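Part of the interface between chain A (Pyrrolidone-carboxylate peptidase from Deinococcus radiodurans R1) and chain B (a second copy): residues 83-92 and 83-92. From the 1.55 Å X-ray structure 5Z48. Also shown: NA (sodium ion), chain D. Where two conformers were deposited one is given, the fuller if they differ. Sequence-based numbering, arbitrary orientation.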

ATOM      1  N   GLU A  83     -13.262   3.476  15.473  1.00  9.87           N
ATOM      2  CA  GLU A  83     -12.910   4.885  15.322  1.00  8.90           C
ATOM      3  C   GLU A  83     -12.783   5.575  16.668  1.00 11.59           C
ATOM      4  O   GLU A  83     -13.730   5.595  17.469  1.00 11.36           O
ATOM      5  CB  GLU A  83     -13.960   5.609  14.484  1.00 11.24           C
ATOM      6  CG  GLU A  83     -14.064   5.051  13.048  1.00 10.68           C
ATOM      7  CD  GLU A  83     -12.773   5.158  12.242  1.00 12.11           C
ATOM      8  OE1 GLU A  83     -11.860   5.922  12.617  1.00  9.88           O
ATOM      9  OE2 GLU A  83     -12.671   4.453  11.216  1.00 10.57           O
ATOM     10  N   ARG A  84     -11.639   6.246  16.878  1.00  9.07           N
ATOM     11  CA  ARG A  84     -11.456   6.974  18.121  1.00  8.99           C
ATOM     12  C   ARG A  84     -12.197   8.297  18.135  1.00 11.42           C
ATOM     13  O   ARG A  84     -12.595   8.746  19.205  1.00 10.36           O
ATOM     14  CB  ARG A  84      -9.959   7.212  18.361  1.00 10.27           C
ATOM     15  CG  ARG A  84      -9.661   7.812  19.729  1.00 11.98           C
ATOM     16  CD  ARG A  84      -8.192   8.198  19.896  1.00 12.54           C
ATOM     17  NE  ARG A  84      -7.279   7.060  19.829  1.00 10.93           N
ATOM     18  CZ  ARG A  84      -6.883   6.326  20.878  1.00 11.35           C
ATOM     19  NH1 ARG A  84      -7.371   6.564  22.099  1.00 12.42           N
ATOM     20  NH2 ARG A  84      -5.992   5.336  20.695  1.00 14.17           N
ATOM     21  N   VAL A  85     -12.354   8.955  16.982  1.00 10.91           N
ATOM     22  CA  VAL A  85     -12.770  10.358  16.998  1.00 11.08           C
ATOM     23  C   VAL A  85     -13.658  10.666  15.805  1.00 11.55           C
ATOM     24  O   VAL A  85     -13.396  10.245  14.683  1.00 10.74           O
ATOM     25  CB  VAL A  85     -11.545  11.278  17.088  1.00 15.59           C
ATOM     26  CG1 VAL A  85     -10.670  11.134  15.912  1.00 14.36           C
ATOM     27  CG2 VAL A  85     -12.004  12.705  17.341  1.00 15.12           C
ATOM     28  N   GLY A  86     -14.739  11.391  16.075  1.00 10.96           N
ATOM     29  CA  GLY A  86     -15.593  11.945  15.030  1.00 11.14           C
ATOM     30  C   GLY A  86     -15.331  13.436  14.939  1.00  9.90           C
ATOM     31  O   GLY A  86     -15.447  14.145  15.935  1.00 11.60           O
ATOM     32  N   VAL A  87     -15.009  13.906  13.720  1.00 10.01           N
ATOM     33  CA  VAL A  87     -14.607  15.300  13.496  1.00 10.21           C
ATOM     34  C   VAL A  87     -15.780  16.086  12.910  1.00 14.25           C
ATOM     35  O   VAL A  87     -16.518  15.582  12.053  1.00 12.88           O
ATOM     36  CB  VAL A  87     -13.375  15.337  12.560  1.00 11.41           C
ATOM     37  CG1 VAL A  87     -12.974  16.768  12.206  1.00 13.31           C
ATOM     38  CG2 VAL A  87     -12.218  14.627  13.264  1.00 13.38           C
ATOM     39  N   GLY A  88     -15.966  17.320  13.372  1.00 10.82           N
ATOM     40  CA  GLY A  88     -17.120  18.130  12.965  1.00 11.22           C
ATOM     41  C   GLY A  88     -17.025  18.792  11.601  1.00 12.77           C
ATOM     42  O   GLY A  88     -17.374  19.977  11.461  1.00 14.44           O
ATOM     43  N   VAL A  89     -16.575  18.056  10.581  1.00 12.50           N
ATOM     44  CA  VAL A  89     -16.413  18.599   9.233  1.00 10.88           C
ATOM     45  C   VAL A  89     -16.919  17.557   8.247  1.00 11.62           C
ATOM     46  O   VAL A  89     -16.717  16.353   8.446  1.00 11.68           O
ATOM     47  CB  VAL A  89     -14.944  18.965   8.917  1.00 12.87           C
ATOM     48  CG1 VAL A  89     -14.787  19.512   7.475  1.00 14.10           C
ATOM     49  CG2 VAL A  89     -14.405  20.006   9.934  1.00 11.67           C
ATOM     50  N   MET A  90     -17.602  18.018   7.202  0.51 11.56           N
ATOM     51  CA  MET A  90     -17.939  17.200   6.039  0.51 11.89           C
ATOM     52  C   MET A  90     -17.070  17.638   4.863  0.51 10.40           C
ATOM     53  O   MET A  90     -17.094  18.806   4.448  0.51 11.95           O
ATOM     54  CB  MET A  90     -19.418  17.326   5.664  0.51 13.51           C
ATOM     55  CG  MET A  90     -20.351  16.577   6.593  0.51 14.35           C
ATOM     56  SD  MET A  90     -22.097  16.732   6.132  0.51 17.42           S
ATOM     57  CE  MET A  90     -22.217  18.524   6.154  0.51 19.17           C
ATOM     58  N   ASP A  91     -16.298  16.695   4.336  1.00 11.06           N
ATOM     59  CA  ASP A  91     -15.459  16.951   3.181  1.00 12.50           C
ATOM     60  C   ASP A  91     -15.420  15.662   2.382  1.00 13.45           C
ATOM     61  O   ASP A  91     -14.820  14.669   2.825  1.00 14.86           O
ATOM     62  CB  ASP A  91     -14.063  17.407   3.576  1.00 12.23           C
ATOM     63  CG  ASP A  91     -13.320  17.895   2.381  1.00 15.11           C
ATOM     64  OD1 ASP A  91     -13.480  19.054   1.996  1.00 14.56           O
ATOM     65  OD2 ASP A  91     -12.630  17.075   1.735  1.00 22.70           O
ATOM     66  N   PHE A  92     -16.113  15.662   1.235  1.00 12.08           N
ATOM     67  CA  PHE A  92     -16.399  14.430   0.510  1.00 14.06           C
ATOM     68  C   PHE A  92     -15.458  14.291  -0.667  1.00 16.28           C
ATOM     69  O   PHE A  92     -15.400  15.192  -1.509  1.00 23.50           O
ATOM     70  CB  PHE A  92     -17.845  14.423   0.009  1.00 13.05           C
ATOM     71  CG  PHE A  92     -18.914  14.256   1.079  1.00 14.88           C
ATOM     72  CD1 PHE A  92     -18.640  14.301   2.446  1.00 13.36           C
ATOM     73  CD2 PHE A  92     -20.227  14.033   0.673  1.00 14.25           C
ATOM     74  CE1 PHE A  92     -19.680  14.116   3.377  1.00 13.20           C
ATOM     75  CE2 PHE A  92     -21.247  13.844   1.582  1.00 16.86           C
ATOM     76  CZ  PHE A  92     -20.985  13.888   2.935  1.00 15.24           C
TER
ATOM     77  N   GLU B  83      -2.208  19.007   8.034  1.00  9.80           N
ATOM     78  CA  GLU B  83      -3.087  18.383   9.025  1.00  9.69           C
ATOM     79  C   GLU B  83      -4.301  19.247   9.296  1.00 10.20           C
ATOM     80  O   GLU B  83      -4.181  20.437   9.636  1.00 12.20           O
ATOM     81  CB  GLU B  83      -2.328  18.127  10.344  1.00 10.51           C
ATOM     82  CG  GLU B  83      -1.190  17.133  10.147  1.00 11.15           C
ATOM     83  CD  GLU B  83      -1.616  15.765   9.640  1.00 10.36           C
ATOM     84  OE1 GLU B  83      -2.835  15.423   9.680  1.00 10.29           O
ATOM     85  OE2 GLU B  83      -0.703  15.036   9.140  1.00 10.86           O
ATOM     86  N   ARG B  84      -5.492  18.651   9.171  1.00  8.24           N
ATOM     87  CA  ARG B  84      -6.700  19.410   9.451  1.00  9.55           C
ATOM     88  C   ARG B  84      -6.947  19.584  10.926  1.00 11.27           C
ATOM     89  O   ARG B  84      -7.577  20.571  11.319  1.00 10.15           O
ATOM     90  CB  ARG B  84      -7.905  18.723   8.789  1.00  9.76           C
ATOM     91  CG  ARG B  84      -9.180  19.592   8.872  1.00 10.27           C
ATOM     92  CD  ARG B  84     -10.435  18.875   8.314  1.00  9.31           C
ATOM     93  NE  ARG B  84     -10.313  18.541   6.890  1.00  9.04           N
ATOM     94  CZ  ARG B  84     -10.721  19.328   5.894  1.00 12.38           C
ATOM     95  NH1 ARG B  84     -11.204  20.558   6.147  1.00 13.54           N
ATOM     96  NH2 ARG B  84     -10.656  18.881   4.631  1.00 12.51           N
ATOM     97  N   VAL B  85      -6.546  18.612  11.749  1.00 10.33           N
ATOM     98  CA  VAL B  85      -7.031  18.557  13.133  1.00  9.68           C
ATOM     99  C   VAL B  85      -5.955  17.984  14.049  1.00 11.30           C
ATOM    100  O   VAL B  85      -5.285  16.993  13.732  1.00 11.68           O
ATOM    101  CB  VAL B  85      -8.361  17.777  13.199  1.00 11.37           C
ATOM    102  CG1 VAL B  85      -8.168  16.359  12.687  1.00 12.04           C
ATOM    103  CG2 VAL B  85      -8.940  17.811  14.601  1.00 13.57           C
ATOM    104  N   GLY B  86      -5.806  18.628  15.205  1.00 11.53           N
ATOM    105  CA  GLY B  86      -4.988  18.098  16.290  1.00 12.72           C
ATOM    106  C   GLY B  86      -5.908  17.556  17.370  1.00 10.22           C
ATOM    107  O   GLY B  86      -6.790  18.256  17.850  1.00 11.17           O
ATOM    108  N   VAL B  87      -5.689  16.293  17.757  1.00 11.40           N
ATOM    109  CA  VAL B  87      -6.565  15.596  18.700  1.00 12.87           C
ATOM    110  C   VAL B  87      -5.906  15.547  20.077  1.00 12.87           C
ATOM    111  O   VAL B  87      -4.691  15.346  20.191  1.00 12.50           O
ATOM    112  CB  VAL B  87      -6.865  14.178  18.181  1.00 11.69           C
ATOM    113  CG1 VAL B  87      -7.636  13.361  19.211  1.00 12.61           C
ATOM    114  CG2 VAL B  87      -7.635  14.237  16.857  1.00 13.12           C
ATOM    115  N   GLY B  88      -6.708  15.755  21.118  1.00 11.91           N
ATOM    116  CA  GLY B  88      -6.200  15.882  22.492  1.00 12.16           C
ATOM    117  C   GLY B  88      -5.886  14.553  23.162  1.00 12.61           C
ATOM    118  O   GLY B  88      -6.263  14.334  24.321  1.00 15.40           O
ATOM    119  N   VAL B  89      -5.217  13.661  22.453  1.00 13.21           N
ATOM    120  CA  VAL B  89      -4.859  12.347  22.984  1.00 12.06           C
ATOM    121  C   VAL B  89      -3.419  12.019  22.592  1.00 11.57           C
ATOM    122  O   VAL B  89      -2.984  12.308  21.465  1.00 11.90           O
ATOM    123  CB  VAL B  89      -5.807  11.226  22.490  1.00 14.26           C
ATOM    124  CG1 VAL B  89      -5.381   9.863  23.031  1.00 15.89           C
ATOM    125  CG2 VAL B  89      -7.276  11.511  22.882  1.00 12.32           C
ATOM    126  N   MET B  90      -2.699  11.392  23.524  0.60 11.85           N
ATOM    127  CA  MET B  90      -1.372  10.820  23.300  0.60 12.95           C
ATOM    128  C   MET B  90      -1.496   9.298  23.281  0.60 10.98           C
ATOM    129  O   MET B  90      -1.849   8.688  24.300  0.60 12.87           O
ATOM    130  CB  MET B  90      -0.395  11.255  24.395  0.60 13.84           C
ATOM    131  CG  MET B  90      -0.341  12.761  24.527  0.60 14.11           C
ATOM    132  SD  MET B  90       0.315  13.390  26.063  0.60 18.55           S
ATOM    133  CE  MET B  90       2.077  13.114  25.932  0.60 17.00           C
ATOM    134  N   ASP B  91      -1.137   8.690  22.150  1.00 11.67           N
ATOM    135  CA  ASP B  91      -1.150   7.230  22.045  1.00 12.93           C
ATOM    136  C   ASP B  91      -0.023   6.842  21.109  1.00 11.87           C
ATOM    137  O   ASP B  91      -0.115   7.062  19.893  1.00 14.96           O
ATOM    138  CB  ASP B  91      -2.495   6.698  21.554  1.00 12.01           C
ATOM    139  CG  ASP B  91      -2.587   5.202  21.722  1.00 16.10           C
ATOM    140  OD1 ASP B  91      -2.880   4.725  22.825  1.00 15.62           O
ATOM    141  OD2 ASP B  91      -2.369   4.479  20.728  1.00 23.26           O
ATOM    142  N   PHE B  92       1.061   6.311  21.686  1.00 13.50           N
ATOM    143  CA  PHE B  92       2.315   6.158  20.962  1.00 15.56           C
ATOM    144  C   PHE B  92       2.466   4.722  20.498  1.00 17.23           C
ATOM    145  O   PHE B  92       2.494   3.807  21.326  1.00 23.02           O
ATOM    146  CB  PHE B  92       3.512   6.537  21.837  1.00 13.38           C
ATOM    147  CG  PHE B  92       3.655   8.022  22.131  1.00 13.63           C
ATOM    148  CD1 PHE B  92       2.656   8.960  21.823  1.00 13.70           C
ATOM    149  CD2 PHE B  92       4.841   8.474  22.717  1.00 15.81           C
ATOM    150  CE1 PHE B  92       2.831  10.321  22.107  1.00 14.47           C
ATOM    151  CE2 PHE B  92       5.040   9.808  23.014  1.00 15.87           C
ATOM    152  CZ  PHE B  92       4.054  10.757  22.697  1.00 16.33           C
TER
HETATM  153 NA    NA D 302     -10.749  17.614  -0.114  1.00 34.12          NA
HETATM  154  O   HOH W   1      -4.263   4.971  18.364  1.00 15.13           O
HETATM  155  O   HOH W   2     -10.163  16.202   3.658  1.00 12.93           O

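The two stretches are copies of one sequence and run nearly antiparallel, their end-to-end directions 169° apart, so that each residue pairing on one side of the contact recurs, with the chains exchanged, on the other. The backbones stay well separated: the CA atoms of Val A85 and Val B87 lie 8.3 Å apart, as do those of Val A87 and Val B85, and the spacing widens to 9.8 Å between the CA atoms of Arg A84 and Val B89. That is too far for the hydrogen bonds of a shared sheet, and none crosses directly between the stretches. Side chains fill the gap instead.

Glu A83, at the start, takes no part; its carboxylate is hydrogen-bonded elsewhere in the structure. Arg A84 reaches far across the gap and has the largest area covered by the other stretch within its own stretch, 72 Å². With chi1 and chi2 both t, its chain extends before turning at chi3 (m), and the guanidinium arrives beside the far end of the other stretch. There it meets two chemically different neighbours. Val B89 lies over one face of the planar group, with its CG1 4.0 Å from Arg A84 NH1; a guanidinium directs its hydrogen bonds in its own plane, so its face can accept an apolar methyl. Asp B91 supplies the opposite charge. The salt bridge is long, 3.7 Å from Arg A84 NH2 to Asp B91 OD2, and a water also bridges the pair: it accepts from Arg A84 NH2 at 2.9 Å and donates to Asp B91 OD2 at 3.1 Å. Arginine suits this place because it combines length, charge and a flat surface.

Val A85 begins the apolar middle. Its CG1 lies 4.4 Å from Val B87 CG2, a loose van der Waals contact between branched side chains whose CA-to-CB bonds both point toward the partner stretch. Gly A86 follows, in keeping with the alternation of a strand: Val A85 and Val A87 have their CA-to-CB bonds toward the other stretch, and Gly A86 between them has no side chain and makes no contact. Val A87 repeats the pairing in reverse, its CG2 4.4 Å from Val B85 CG1. Beta-branched valine is at home in such extended backbone, and its compact methyls cover apolar surface without needing polar partners.

At Gly A88 the strand is interrupted. Its phi/psi of -79/45 departs from extended geometry, and a weak hydrogen bond spans the break, from Val A89 N to Val A87 O at 2.9 Å. The CA-to-CB bond of Val A89 again points toward the other stretch, placing CG1 4.0 Å from Arg B84 NH1, over one face of that guanidinium. Met A90 makes no contact.

Asp A91 completes the symmetry. Its OD1 forms a long salt bridge with Arg B84 NH2, 3.9 Å, while a second water accepts from Arg B84 NH2 at 2.9 Å and donates to Asp A91 OD2 at 3.2 Å. The same OD2 binds the sodium ion at 2.7 Å, a role natural to an anionic oxygen. Phe A92 lies beyond reach.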